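Local structure of protein mini spindles (5VJC) at residues K53-N58 / E72-D77; A84-L89 / E125-A130; S136-L141 / R161-V166; F197-E200 / N205-P208; R213-Q218 / N232-V237. The protein binds tubulin, probably through TOG domains such as this one, and promotes microtubule dynamics and formation of the mitotic spindle. All blocks are in the same frame, centred on the assembly; numbering follows the deposited sequence.

Contact 1 of 5, residues K53-N58 / E72-D77; sequences KALIAN and EQLSED
L55 of helix 53-59 meets Q73 and L74 of helix 64-77 in a buried helix-to-helix contact, near the N-terminal end of the HEAT-repeat solenoid that makes a TOG domain. The side chain to follow is that of L55. Its CB points at segment 72-77, and CG stands anti to the backbone N (chi1 -170°), which carries the branch point outward between the two helices. The two methyls then divide the work. CD1 goes to the polar neighbour and lies 3.4 Å from OE1 of Q73, the leucine and the glutamine lying alongside each other with their tips pointing opposite ways. CD2 goes to the apolar one, a looser touch at 4.3 Å from CD2 of L74. The nearest CA atoms across the two segments are those of L55 and Q73, 8.8 Å apart. V70 on the same partner helix also packs on L55, while Y114 of helix 105-124 backs L74.

The side-chain oxygen that L55 brushes is satisfied by water. Q73 reaches that water with its chain extended beyond CG, and the water links it to N58 of the other helix, the two side chains making no direct bond. The water accepts from ND2 of N58 at 3.1 Å and donates to OE1 of Q73 at 2.6 Å.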
# COMPACT_ATOMS: atom_id res chain seq x y z
N LYS A 53 -26.39 8.21 -4.49
CA LYS A 53 -26.25 8.03 -5.93
C LYS A 53 -25.58 9.22 -6.63
O LYS A 53 -24.98 9.05 -7.69
CB LYS A 53 -27.60 7.72 -6.57
CG LYS A 53 -28.02 6.25 -6.36
CD LYS A 53 -29.40 6.11 -5.78
CE LYS A 53 -29.67 4.67 -5.32
NZ LYS A 53 -29.51 3.75 -6.48
N ALA A 54 -25.66 10.42 -6.05
CA ALA A 54 -24.93 11.54 -6.64
C ALA A 54 -23.42 11.33 -6.43
O ALA A 54 -22.61 11.64 -7.31
CB ALA A 54 -25.38 12.86 -6.04
N LEU A 55 -23.06 10.80 -5.27
CA LEU A 55 -21.66 10.53 -4.94
C LEU A 55 -21.10 9.51 -5.92
O LEU A 55 -20.03 9.71 -6.49
CB LEU A 55 -21.53 10.03 -3.52
CG LEU A 55 -20.11 9.94 -2.96
CD1 LEU A 55 -19.53 11.35 -2.74
CD2 LEU A 55 -20.11 9.13 -1.67
N ILE A 56 -21.84 8.42 -6.11
CA ILE A 56 -21.49 7.41 -7.12
C ILE A 56 -21.24 8.06 -8.49
O ILE A 56 -20.24 7.76 -9.15
CB ILE A 56 -22.60 6.33 -7.26
CG1 ILE A 56 -22.69 5.48 -5.99
CG2 ILE A 56 -22.33 5.44 -8.47
CD1 ILE A 56 -23.81 4.42 -6.02
N ALA A 57 -22.15 8.94 -8.91
CA ALA A 57 -22.00 9.63 -10.19
C ALA A 57 -20.66 10.36 -10.28
O ALA A 57 -19.95 10.25 -11.28
CB ALA A 57 -23.17 10.60 -10.42
N ASN A 58 -20.32 11.10 -9.22
CA ASN A 58 -19.06 11.85 -9.15
C ASN A 58 -17.83 10.96 -9.09
O ASN A 58 -16.78 11.30 -9.63
CB ASN A 58 -19.06 12.79 -7.94
CG ASN A 58 -19.95 13.99 -8.16
OD1 ASN A 58 -20.09 14.46 -9.28
ND2 ASN A 58 -20.56 14.49 -7.08
N GLU A 72 -13.11 15.42 -0.71
CA GLU A 72 -13.49 16.47 0.22
C GLU A 72 -14.81 16.14 0.96
O GLU A 72 -14.92 16.35 2.16
CB GLU A 72 -13.64 17.80 -0.52
CG GLU A 72 -13.95 18.96 0.39
CD GLU A 72 -14.05 20.27 -0.37
OE1 GLU A 72 -14.97 20.40 -1.22
OE2 GLU A 72 -13.20 21.15 -0.14
N GLN A 73 -15.80 15.63 0.24
CA GLN A 73 -17.06 15.29 0.89
C GLN A 73 -16.86 14.15 1.90
O GLN A 73 -17.33 14.22 3.03
CB GLN A 73 -18.10 14.92 -0.16
CG GLN A 73 -18.66 16.14 -0.87
CD GLN A 73 -19.43 15.78 -2.11
OE1 GLN A 73 -19.22 14.73 -2.70
NE2 GLN A 73 -20.32 16.67 -2.53
N LEU A 74 -16.12 13.12 1.50
CA LEU A 74 -15.88 12.01 2.42
C LEU A 74 -15.09 12.47 3.64
O LEU A 74 -15.34 12.03 4.76
CB LEU A 74 -15.14 10.87 1.70
CG LEU A 74 -15.90 10.14 0.61
CD1 LEU A 74 -14.94 9.29 -0.24
CD2 LEU A 74 -16.99 9.28 1.24
N SER A 75 -14.12 13.36 3.41
CA SER A 75 -13.31 13.87 4.51
C SER A 75 -14.16 14.61 5.54
O SER A 75 -13.99 14.44 6.75
CB SER A 75 -12.19 14.80 3.99
OG SER A 75 -11.40 15.26 5.08
N GLU A 76 -15.09 15.43 5.07
CA GLU A 76 -15.98 16.16 5.97
C GLU A 76 -16.95 15.21 6.67
O GLU A 76 -17.24 15.37 7.86
CB GLU A 76 -16.75 17.25 5.22
CG GLU A 76 -16.25 18.65 5.50
CD GLU A 76 -16.10 19.48 4.24
OE1 GLU A 76 -16.64 19.09 3.18
OE2 GLU A 76 -15.42 20.54 4.30
N ASP A 77 -17.42 14.20 5.94
CA ASP A 77 -18.43 13.27 6.46
C ASP A 77 -17.87 12.34 7.54
O ASP A 77 -18.63 11.72 8.29
CB ASP A 77 -19.02 12.43 5.32
CG ASP A 77 -20.21 11.59 5.77
OD1 ASP A 77 -21.13 12.14 6.40
OD2 ASP A 77 -20.20 10.36 5.51
O HOH W 1 -21.24 13.91 -4.07

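Contact 2 of 5, residues A84-L89 / E125-A130; sequences ALVCNL and EEYILA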
# COMPACT_ATOMS: atom_id res chain seq x y z
N ALA A 84 -20.56 4.51 9.44
CA ALA A 84 -20.87 4.30 8.04
C ALA A 84 -19.60 4.10 7.19
O ALA A 84 -19.55 3.19 6.36
CB ALA A 84 -21.70 5.47 7.51
N LEU A 85 -18.58 4.92 7.43
CA LEU A 85 -17.29 4.74 6.76
C LEU A 85 -16.82 3.30 6.93
O LEU A 85 -16.55 2.62 5.94
CB LEU A 85 -16.23 5.73 7.28
CG LEU A 85 -14.91 5.78 6.48
CD1 LEU A 85 -13.97 4.64 6.85
CD2 LEU A 85 -15.23 5.73 5.01
N VAL A 86 -16.75 2.82 8.17
CA VAL A 86 -16.31 1.44 8.43
C VAL A 86 -17.17 0.38 7.72
O VAL A 86 -16.64 -0.58 7.14
CB VAL A 86 -16.29 1.13 9.94
CG1 VAL A 86 -15.98 -0.35 10.20
CG2 VAL A 86 -15.25 2.03 10.64
N CYS A 87 -18.49 0.56 7.76
CA CYS A 87 -19.41 -0.30 7.03
C CYS A 87 -19.15 -0.33 5.51
O CYS A 87 -19.45 -1.33 4.83
CB CYS A 87 -20.86 0.14 7.30
SG CYS A 87 -21.40 -0.16 9.00
N ASN A 88 -18.60 0.76 4.98
CA ASN A 88 -18.34 0.82 3.55
C ASN A 88 -16.84 0.91 3.22
O ASN A 88 -16.46 1.23 2.11
CB ASN A 88 -19.09 2.01 2.94
CG ASN A 88 -20.60 1.85 3.02
OD1 ASN A 88 -21.21 1.32 2.11
ND2 ASN A 88 -21.20 2.30 4.12
N LEU A 89 -15.99 0.59 4.20
CA LEU A 89 -14.55 0.77 4.04
C LEU A 89 -13.98 0.11 2.79
O LEU A 89 -13.16 0.70 2.08
CB LEU A 89 -13.80 0.21 5.27
CG LEU A 89 -12.27 0.31 5.23
CD1 LEU A 89 -11.78 1.79 5.14
CD2 LEU A 89 -11.64 -0.42 6.45
N GLU A 125 -10.78 3.03 16.79
CA GLU A 125 -11.89 2.11 16.99
C GLU A 125 -11.44 0.65 17.12
O GLU A 125 -12.26 -0.25 17.26
CB GLU A 125 -12.89 2.24 15.84
CG GLU A 125 -13.49 3.63 15.68
CD GLU A 125 -14.49 3.98 16.78
OE1 GLU A 125 -14.94 3.07 17.50
OE2 GLU A 125 -14.84 5.18 16.90
N GLU A 126 -10.12 0.43 17.07
CA GLU A 126 -9.55 -0.92 17.16
C GLU A 126 -10.12 -1.84 16.07
O GLU A 126 -10.35 -3.03 16.29
CB GLU A 126 -9.77 -1.52 18.56
CG GLU A 126 -9.24 -0.63 19.67
CD GLU A 126 -9.23 -1.32 21.02
OE1 GLU A 126 -10.29 -1.32 21.69
OE2 GLU A 126 -8.17 -1.87 21.42
N TYR A 127 -10.35 -1.28 14.89
CA TYR A 127 -10.82 -2.10 13.78
C TYR A 127 -9.64 -2.88 13.20
O TYR A 127 -8.52 -2.37 13.14
CB TYR A 127 -11.49 -1.23 12.72
CG TYR A 127 -11.97 -2.00 11.49
CD1 TYR A 127 -13.13 -2.77 11.54
CD2 TYR A 127 -11.25 -1.95 10.29
CE1 TYR A 127 -13.57 -3.50 10.42
CE2 TYR A 127 -11.68 -2.65 9.16
CZ TYR A 127 -12.84 -3.43 9.24
OH TYR A 127 -13.27 -4.13 8.13
N ILE A 128 -9.92 -4.11 12.80
CA ILE A 128 -8.98 -5.02 12.17
C ILE A 128 -9.38 -5.21 10.71
O ILE A 128 -10.51 -5.63 10.46
CB ILE A 128 -9.03 -6.39 12.89
CG1 ILE A 128 -8.46 -6.24 14.29
CG2 ILE A 128 -8.28 -7.46 12.12
CD1 ILE A 128 -7.11 -5.66 14.28
N LEU A 129 -8.52 -4.87 9.75
CA LEU A 129 -8.88 -5.03 8.34
C LEU A 129 -9.20 -6.48 8.00
O LEU A 129 -8.48 -7.41 8.41
CB LEU A 129 -7.78 -4.56 7.39
CG LEU A 129 -7.32 -3.11 7.18
CD1 LEU A 129 -6.44 -3.04 5.93
CD2 LEU A 129 -8.48 -2.14 7.07
N ALA A 130 -10.28 -6.67 7.24
CA ALA A 130 -10.53 -7.96 6.63
C ALA A 130 -9.35 -8.30 5.71
O ALA A 130 -8.71 -7.39 5.16
CB ALA A 130 -11.83 -7.94 5.84
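V86 makes the CH-pi contact here: its CG1 methyl sits over one face of the Y127 ring, 4.3 Å from the ring centroid and 26° off the normal. V86 CG1 is anti to its own nitrogen (chi1 174°), a setting that sends this branch, rather than CG2, to the tyrosine.

The remaining cross-contacts are apolar and centre on L89. Its CD2 comes obliquely to Y127 CE2 at 3.5 Å and also meets CD2 of L129 at 3.7 Å, the two leucines roughly perpendicular. Y127 and L129 belong to the loop that follows helix 105-124, whose end at E126 is a Schellman motif with positive phi; in the TOG-domain solenoid this loop thus folds back on helix 82-87 and the start of helix 89-99. With an alanine at Y127, V86 and L89 would probably lose their shared aromatic partner, and E133 its phenol.

Y127 OH hydrogen-bonds E133 and K14, and K14 also holds the carbonyl of V86. Within segment 84-89, N88 ND2 donates to A84 O at 2.9 Å, nearly straight at 168°, and that oxygen receives the N88 backbone N as well.

Contact 3 of 5, residues S136-L141 / R161-V166; sequences SFVPHL and RQVILV
V163 is the residue that segment 136-141 closes on, and its two methyls have separate partners. CG1 touches CG2 of V138 at 3.9 Å. CG2 approaches the rim of the F137 ring, near the ring plane, with CE2 the closest atom at 4.0 Å; this is an edge contact, so the ring face is not what V163 uses. L141 adds a looser touch, its CD2 lying 4.4 Å from V163 CG2. One torsion of V163 assigns the partners: with CG1 anti to the backbone N (chi1 174°), CG1 is turned toward V138 and CG2 toward F137 and L141.

In the next shell, L141 CB lies 4.3 Å above one face of the F137 ring, offset toward its rim. Helix 105-124 packs against the cluster, with L115 on F137, L112 on L141 and F119 on V163. The local backbone bends as well: P139 has no N-H to give, and H140 N makes only a weak bond to F137 O, so helix 131-142 is kinked here, and a sound bond returns at L141 N to F137 O, 3.0 Å. Further out, H140 ND1 bonds Y101 OH, while R161 pairs with E194 in a salt bridge.

The short axes run at 156° and come no nearer than 11.8 Å, a wide spacing that side chains alone span. Antiparallel helix pairs packed through apolar side chains are characteristic of HEAT-type solenoids, and this pair, near the centre of the chain, is consistent with that architecture.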
# COMPACT_ATOMS: atom_id res chain seq x y z
N SER A 136 -6.91 -5.97 -1.27
CA SER A 136 -7.43 -5.15 -2.36
C SER A 136 -6.72 -3.82 -2.44
O SER A 136 -6.79 -3.14 -3.47
CB SER A 136 -8.92 -4.89 -2.16
OG SER A 136 -9.08 -3.94 -1.12
N PHE A 137 -6.05 -3.45 -1.34
CA PHE A 137 -5.64 -2.07 -1.15
C PHE A 137 -4.13 -1.87 -1.17
O PHE A 137 -3.64 -1.05 -1.92
CB PHE A 137 -6.20 -1.54 0.18
CG PHE A 137 -5.76 -0.14 0.51
CD1 PHE A 137 -6.07 0.92 -0.32
CD2 PHE A 137 -5.03 0.11 1.68
CE1 PHE A 137 -5.65 2.24 -0.01
CE2 PHE A 137 -4.62 1.42 2.00
CZ PHE A 137 -4.93 2.47 1.16
N VAL A 138 -3.41 -2.62 -0.35
CA VAL A 138 -1.97 -2.39 -0.15
C VAL A 138 -1.07 -2.49 -1.41
O VAL A 138 -0.22 -1.63 -1.58
CB VAL A 138 -1.43 -3.35 0.93
CG1 VAL A 138 0.07 -3.12 1.20
CG2 VAL A 138 -2.25 -3.18 2.20
N PRO A 139 -1.27 -3.50 -2.30
CA PRO A 139 -0.39 -3.56 -3.48
C PRO A 139 -0.49 -2.30 -4.34
O PRO A 139 0.51 -1.84 -4.91
CB PRO A 139 -0.91 -4.77 -4.27
CG PRO A 139 -1.68 -5.55 -3.31
CD PRO A 139 -2.18 -4.65 -2.24
N HIS A 140 -1.70 -1.76 -4.41
CA HIS A 140 -1.98 -0.61 -5.23
C HIS A 140 -1.45 0.65 -4.58
O HIS A 140 -0.93 1.54 -5.27
CB HIS A 140 -3.48 -0.49 -5.50
CG HIS A 140 -4.06 -1.71 -6.13
ND1 HIS A 140 -3.83 -2.05 -7.45
CD2 HIS A 140 -4.81 -2.71 -5.61
CE1 HIS A 140 -4.45 -3.18 -7.72
NE2 HIS A 140 -5.05 -3.61 -6.62
N LEU A 141 -1.61 0.74 -3.26
CA LEU A 141 -1.01 1.85 -2.53
C LEU A 141 0.50 1.86 -2.73
O LEU A 141 1.08 2.88 -3.05
CB LEU A 141 -1.35 1.76 -1.05
CG LEU A 141 -0.59 2.62 -0.06
CD1 LEU A 141 -1.02 4.08 -0.19
CD2 LEU A 141 -0.81 2.06 1.42
N ARG A 161 2.27 3.09 6.97
CA ARG A 161 2.72 2.85 8.34
C ARG A 161 1.58 2.89 9.35
O ARG A 161 1.77 2.54 10.51
CB ARG A 161 3.82 3.83 8.70
CG ARG A 161 5.10 3.47 7.94
CD ARG A 161 6.21 4.49 8.15
NE ARG A 161 7.33 4.18 7.27
CZ ARG A 161 8.51 4.80 7.32
NH1 ARG A 161 8.73 5.73 8.25
NH2 ARG A 161 9.48 4.45 6.47
N GLN A 162 0.40 3.28 8.88
CA GLN A 162 -0.83 3.05 9.62
C GLN A 162 -1.43 1.67 9.31
O GLN A 162 -1.95 1.03 10.20
CB GLN A 162 -1.86 4.11 9.29
CG GLN A 162 -1.49 5.51 9.74
CD GLN A 162 -2.52 6.48 9.27
OE1 GLN A 162 -2.73 6.63 8.05
NE2 GLN A 162 -3.21 7.11 10.22
N VAL A 163 -1.38 1.26 8.05
CA VAL A 163 -1.94 -0.03 7.66
C VAL A 163 -1.35 -1.18 8.48
O VAL A 163 -2.08 -2.08 8.91
CB VAL A 163 -1.71 -0.31 6.16
CG1 VAL A 163 -2.15 -1.72 5.80
CG2 VAL A 163 -2.48 0.72 5.31
N ILE A 164 -0.04 -1.14 8.72
CA ILE A 164 0.61 -2.23 9.44
C ILE A 164 0.13 -2.33 10.88
O ILE A 164 0.37 -3.33 11.52
CB ILE A 164 2.15 -2.10 9.46
CG1 ILE A 164 2.57 -0.81 10.17
CG2 ILE A 164 2.70 -2.16 8.06
CD1 ILE A 164 4.01 -0.41 9.93
N LEU A 165 -0.54 -1.30 11.39
CA LEU A 165 -1.08 -1.37 12.74
C LEU A 165 -2.43 -2.09 12.76
O LEU A 165 -2.88 -2.53 13.82
CB LEU A 165 -1.23 0.04 13.32
CG LEU A 165 0.09 0.84 13.31
CD1 LEU A 165 -0.10 2.27 13.80
CD2 LEU A 165 1.14 0.11 14.14
N VAL A 166 -3.07 -2.23 11.60
CA VAL A 166 -4.40 -2.84 11.55
C VAL A 166 -4.50 -3.99 10.54
O VAL A 166 -5.60 -4.45 10.23
CB VAL A 166 -5.51 -1.81 11.20
CG1 VAL A 166 -5.71 -0.81 12.33
CG2 VAL A 166 -5.22 -1.11 9.83

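Contact 4 of 5, residues F197-E200 / N205-P208; sequences FLIE and NICP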
# COMPACT_ATOMS: atom_id res chain seq x y z
N PHE A 197 13.14 0.09 7.07
CA PHE A 197 12.33 0.59 8.17
C PHE A 197 11.61 -0.56 8.89
O PHE A 197 11.61 -0.64 10.12
CB PHE A 197 11.31 1.63 7.67
CG PHE A 197 10.22 1.93 8.67
CD1 PHE A 197 10.42 2.86 9.68
CD2 PHE A 197 9.01 1.27 8.60
CE1 PHE A 197 9.42 3.12 10.61
CE2 PHE A 197 8.00 1.53 9.52
CZ PHE A 197 8.21 2.46 10.52
N LEU A 198 11.02 -1.46 8.12
CA LEU A 198 10.28 -2.57 8.69
C LEU A 198 11.17 -3.54 9.47
O LEU A 198 10.78 -4.05 10.52
CB LEU A 198 9.54 -3.33 7.58
CG LEU A 198 8.36 -2.58 6.98
CD1 LEU A 198 7.82 -3.37 5.78
CD2 LEU A 198 7.28 -2.36 8.05
N ILE A 199 12.36 -3.80 8.94
CA ILE A 199 13.30 -4.69 9.63
C ILE A 199 13.82 -4.06 10.93
O ILE A 199 13.91 -4.73 11.95
CB ILE A 199 14.48 -5.05 8.71
CG1 ILE A 199 13.99 -5.92 7.55
CG2 ILE A 199 15.57 -5.82 9.48
CD1 ILE A 199 15.03 -6.16 6.50
N GLU A 200 14.15 -2.77 10.90
CA GLU A 200 14.51 -2.04 12.12
C GLU A 200 13.37 -2.03 13.16
O GLU A 200 13.62 -2.04 14.37
CB GLU A 200 14.92 -0.61 11.77
CG GLU A 200 15.84 0.03 12.79
CD GLU A 200 16.05 1.52 12.55
OE1 GLU A 200 15.24 2.13 11.84
OE2 GLU A 200 17.04 2.08 13.09
N ASN A 205 12.33 -11.26 12.71
CA ASN A 205 11.15 -12.11 12.58
C ASN A 205 10.37 -11.80 11.30
O ASN A 205 9.67 -12.66 10.76
CB ASN A 205 10.21 -11.97 13.79
CG ASN A 205 10.71 -12.69 15.03
OD1 ASN A 205 11.85 -13.16 15.08
ND2 ASN A 205 9.86 -12.77 16.05
N ILE A 206 10.48 -10.56 10.82
CA ILE A 206 9.69 -10.13 9.66
C ILE A 206 10.41 -10.44 8.35
O ILE A 206 9.84 -10.32 7.25
CB ILE A 206 9.39 -8.63 9.72
CG1 ILE A 206 8.13 -8.29 8.93
CG2 ILE A 206 10.59 -7.80 9.25
CD1 ILE A 206 7.66 -6.85 9.10
N CYS A 207 11.66 -10.85 8.46
CA CYS A 207 12.50 -10.97 7.28
C CYS A 207 13.15 -12.33 7.17
O CYS A 207 14.20 -12.56 7.75
CB CYS A 207 13.56 -9.87 7.31
SG CYS A 207 14.62 -9.82 5.87
N PRO A 208 12.53 -13.26 6.42
CA PRO A 208 13.17 -14.58 6.30
C PRO A 208 14.45 -14.54 5.46
O PRO A 208 14.75 -13.54 4.79
CB PRO A 208 12.08 -15.43 5.64
CG PRO A 208 11.19 -14.47 4.96
CD PRO A 208 11.20 -13.23 5.80
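I199 and C207 are brought together by two first torsions: CG1 of I199 is anti to its carbonyl carbon (chi1 -68°) with the chain extended to CD1, and SG of C207 is anti to its backbone N (chi1 -177°). I199 CD1 therefore ends 3.7 Å from C207 SG, an apolar contact broadened by I199 CG1, which lies 4.0 Å from C207 CB.

I206 touches both backbone and side chains of the helix. At chi1 -155°, well short of the ideal anti setting, its CG2 methyl rests in the crowded position between N and carbonyl carbon, and from there it meets L198 O at 4.0 Å, I199 CA at 4.1 Å and I199 CG1 at 4.2 Å. The other branch extends to CD1, which comes within 4.3 Å of L198 CB. The CA atoms of I199 and I206 are 6.5 Å apart.

Through these contacts the short turn joining the successive helices 185-202 and 209-217 of the HEAT-type TOG solenoid is folded back on the helix it has just left. From helix 169-178, F173 packs on I199, I206 and C207 and F169 on I206, while C233, V237 and L240 of helix 224-241 touch I199.

Contact 5 of 5, residues R213-Q218 / N232-V237; sequences REIARQ and NCIVQV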
# COMPACT_ATOMS: atom_id res chain seq x y z
N ARG A 213 18.23 -12.74 0.78
CA ARG A 213 18.81 -13.13 -0.50
C ARG A 213 18.37 -12.17 -1.59
O ARG A 213 19.18 -11.53 -2.27
CB ARG A 213 18.36 -14.55 -0.84
CG ARG A 213 19.23 -15.33 -1.81
CD ARG A 213 19.01 -16.83 -1.61
NE ARG A 213 18.68 -17.17 -0.22
CZ ARG A 213 17.64 -17.92 0.17
NH1 ARG A 213 16.79 -18.39 -0.74
NH2 ARG A 213 17.45 -18.18 1.45
N GLU A 214 17.05 -12.06 -1.70
CA GLU A 214 16.37 -11.19 -2.65
C GLU A 214 16.85 -9.74 -2.53
O GLU A 214 17.16 -9.11 -3.54
CB GLU A 214 14.86 -11.29 -2.41
CG GLU A 214 13.99 -10.72 -3.50
CD GLU A 214 14.23 -11.39 -4.84
OE1 GLU A 214 14.58 -12.59 -4.84
OE2 GLU A 214 14.09 -10.70 -5.88
N ILE A 215 16.92 -9.22 -1.31
CA ILE A 215 17.38 -7.85 -1.08
C ILE A 215 18.82 -7.66 -1.57
O ILE A 215 19.15 -6.64 -2.19
CB ILE A 215 17.31 -7.46 0.42
CG1 ILE A 215 15.84 -7.29 0.86
CG2 ILE A 215 18.07 -6.16 0.67
CD1 ILE A 215 15.63 -7.47 2.39
N ALA A 216 19.66 -8.66 -1.30
CA ALA A 216 21.09 -8.57 -1.63
C ALA A 216 21.34 -8.51 -3.15
O ALA A 216 22.25 -7.82 -3.61
CB ALA A 216 21.85 -9.74 -1.00
N ARG A 217 20.50 -9.20 -3.92
CA ARG A 217 20.57 -9.15 -5.38
C ARG A 217 20.54 -7.72 -5.92
O ARG A 217 21.13 -7.44 -6.96
CB ARG A 217 19.42 -9.95 -5.99
CG ARG A 217 19.58 -11.46 -5.92
CD ARG A 217 18.38 -12.16 -6.53
NE ARG A 217 18.50 -13.62 -6.51
CZ ARG A 217 19.14 -14.34 -7.43
NH1 ARG A 217 19.73 -13.73 -8.46
NH2 ARG A 217 19.20 -15.66 -7.33
N GLN A 218 19.86 -6.83 -5.20
CA GLN A 218 19.69 -5.45 -5.64
C GLN A 218 20.97 -4.61 -5.49
O GLN A 218 21.03 -3.47 -5.95
CB GLN A 218 18.55 -4.79 -4.86
CG GLN A 218 17.23 -5.51 -5.00
CD GLN A 218 16.69 -5.43 -6.40
OE1 GLN A 218 16.81 -4.40 -7.06
NE2 GLN A 218 16.12 -6.52 -6.88
N ASN A 232 22.24 -0.34 2.45
CA ASN A 232 21.74 0.10 3.75
C ASN A 232 20.84 -0.94 4.37
O ASN A 232 20.84 -1.12 5.59
CB ASN A 232 20.99 1.42 3.63
CG ASN A 232 21.92 2.59 3.45
OD1 ASN A 232 23.08 2.53 3.86
ND2 ASN A 232 21.42 3.66 2.86
N CYS A 233 20.11 -1.65 3.53
CA CYS A 233 19.18 -2.63 4.04
C CYS A 233 19.91 -3.88 4.55
O CYS A 233 19.56 -4.41 5.60
CB CYS A 233 18.15 -3.01 2.97
SG CYS A 233 16.82 -4.01 3.66
N ILE A 234 20.93 -4.32 3.82
CA ILE A 234 21.68 -5.50 4.25
C ILE A 234 22.51 -5.17 5.49
O ILE A 234 22.66 -6.00 6.38
CB ILE A 234 22.59 -6.04 3.12
CG1 ILE A 234 21.72 -6.59 1.99
CG2 ILE A 234 23.51 -7.15 3.62
CD1 ILE A 234 20.76 -7.68 2.44
N VAL A 235 23.01 -3.93 5.56
CA VAL A 235 23.72 -3.46 6.75
C VAL A 235 22.84 -3.58 8.00
O VAL A 235 23.27 -4.07 9.05
CB VAL A 235 24.19 -2.00 6.58
CG1 VAL A 235 24.52 -1.38 7.94
CG2 VAL A 235 25.39 -1.92 5.65
N GLN A 236 21.59 -3.14 7.88
CA GLN A 236 20.66 -3.23 8.99
C GLN A 236 20.43 -4.68 9.35
O GLN A 236 20.35 -5.05 10.54
CB GLN A 236 19.34 -2.53 8.63
CG GLN A 236 18.25 -2.74 9.64
CD GLN A 236 18.58 -2.15 11.00
OE1 GLN A 236 18.77 -0.95 11.14
NE2 GLN A 236 18.67 -3.02 12.00
N VAL A 237 20.36 -5.53 8.33
CA VAL A 237 20.24 -6.96 8.58
C VAL A 237 21.50 -7.43 9.33
O VAL A 237 21.41 -8.27 10.24
CB VAL A 237 20.05 -7.77 7.29
CG1 VAL A 237 20.10 -9.25 7.57
CG2 VAL A 237 18.71 -7.42 6.63
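Helices 213-217 and 232-237 pass with their short axes 9.6 Å apart and their directions at 144°, and A216 and I234 are the nearest CA pair, at 6.7 Å. The small side chain of A216 suits this closeness: its CB lies 4.2 Å from I234 CD1, and the same methyl comes to 4.0 Å from A216 N, so the isoleucine rests against backbone.

I215 and I234 lie side by side and point opposite ways. I215 CG2 meets I234 CD1 at 3.6 Å, the shortest approach across the pair, and the methyl also nears I215 CB. I234 gets there although its CB is not aimed at the other helix: chi1 of -67° places CG1 beside the backbone N, and chi2 of -57° folds CD1 round toward I215 and A216. Replacing I234 by an alanine would probably open a gap beside I215 CG2 and over the A216 backbone, since both lean on the lost CD1 methyl.

C233 completes the set. Its SG, anti to the backbone N, lies against both branches of I215, 3.9 Å from CD1 and equally far from CG2, so the sulfur serves as an apolar surface.

Neighbouring elements continue this packing: I249 reaches both A216 and I234, L260 of helix 254-264 lies on I234, and T196 of helix 185-202 touches C233. Two consecutive antiparallel helices packed through apolar side chains are characteristic of the HEAT-type helical hairpin, and this one stands toward the C-terminal end of the TOG domain.

Every touching residue in contacts 3, 4 and 5 is buried, while contacts 1 and 2 mix buried and partly exposed ones. Contact 3 lies about 4 Å from the chain's centre, whereas contacts 1 and 5, with centres 44 Å apart, flank opposite sides. Contacts 3 and 5 join near-antiparallel helices through apolar packing, one adding a phenylalanine ring edge, the other a cysteine sulfur; contacts 2 and 4 fasten loops, by a tyrosine face and a sulfur. Contact 1 alone has a water bridging its segments. Contacts 2 and 3 are linked by a probable backbone hydrogen bond, L129 N to V166 O, contacts 3 and 4 by R161 on F197, and contacts 4 and 5 by I199 against C233 and V237.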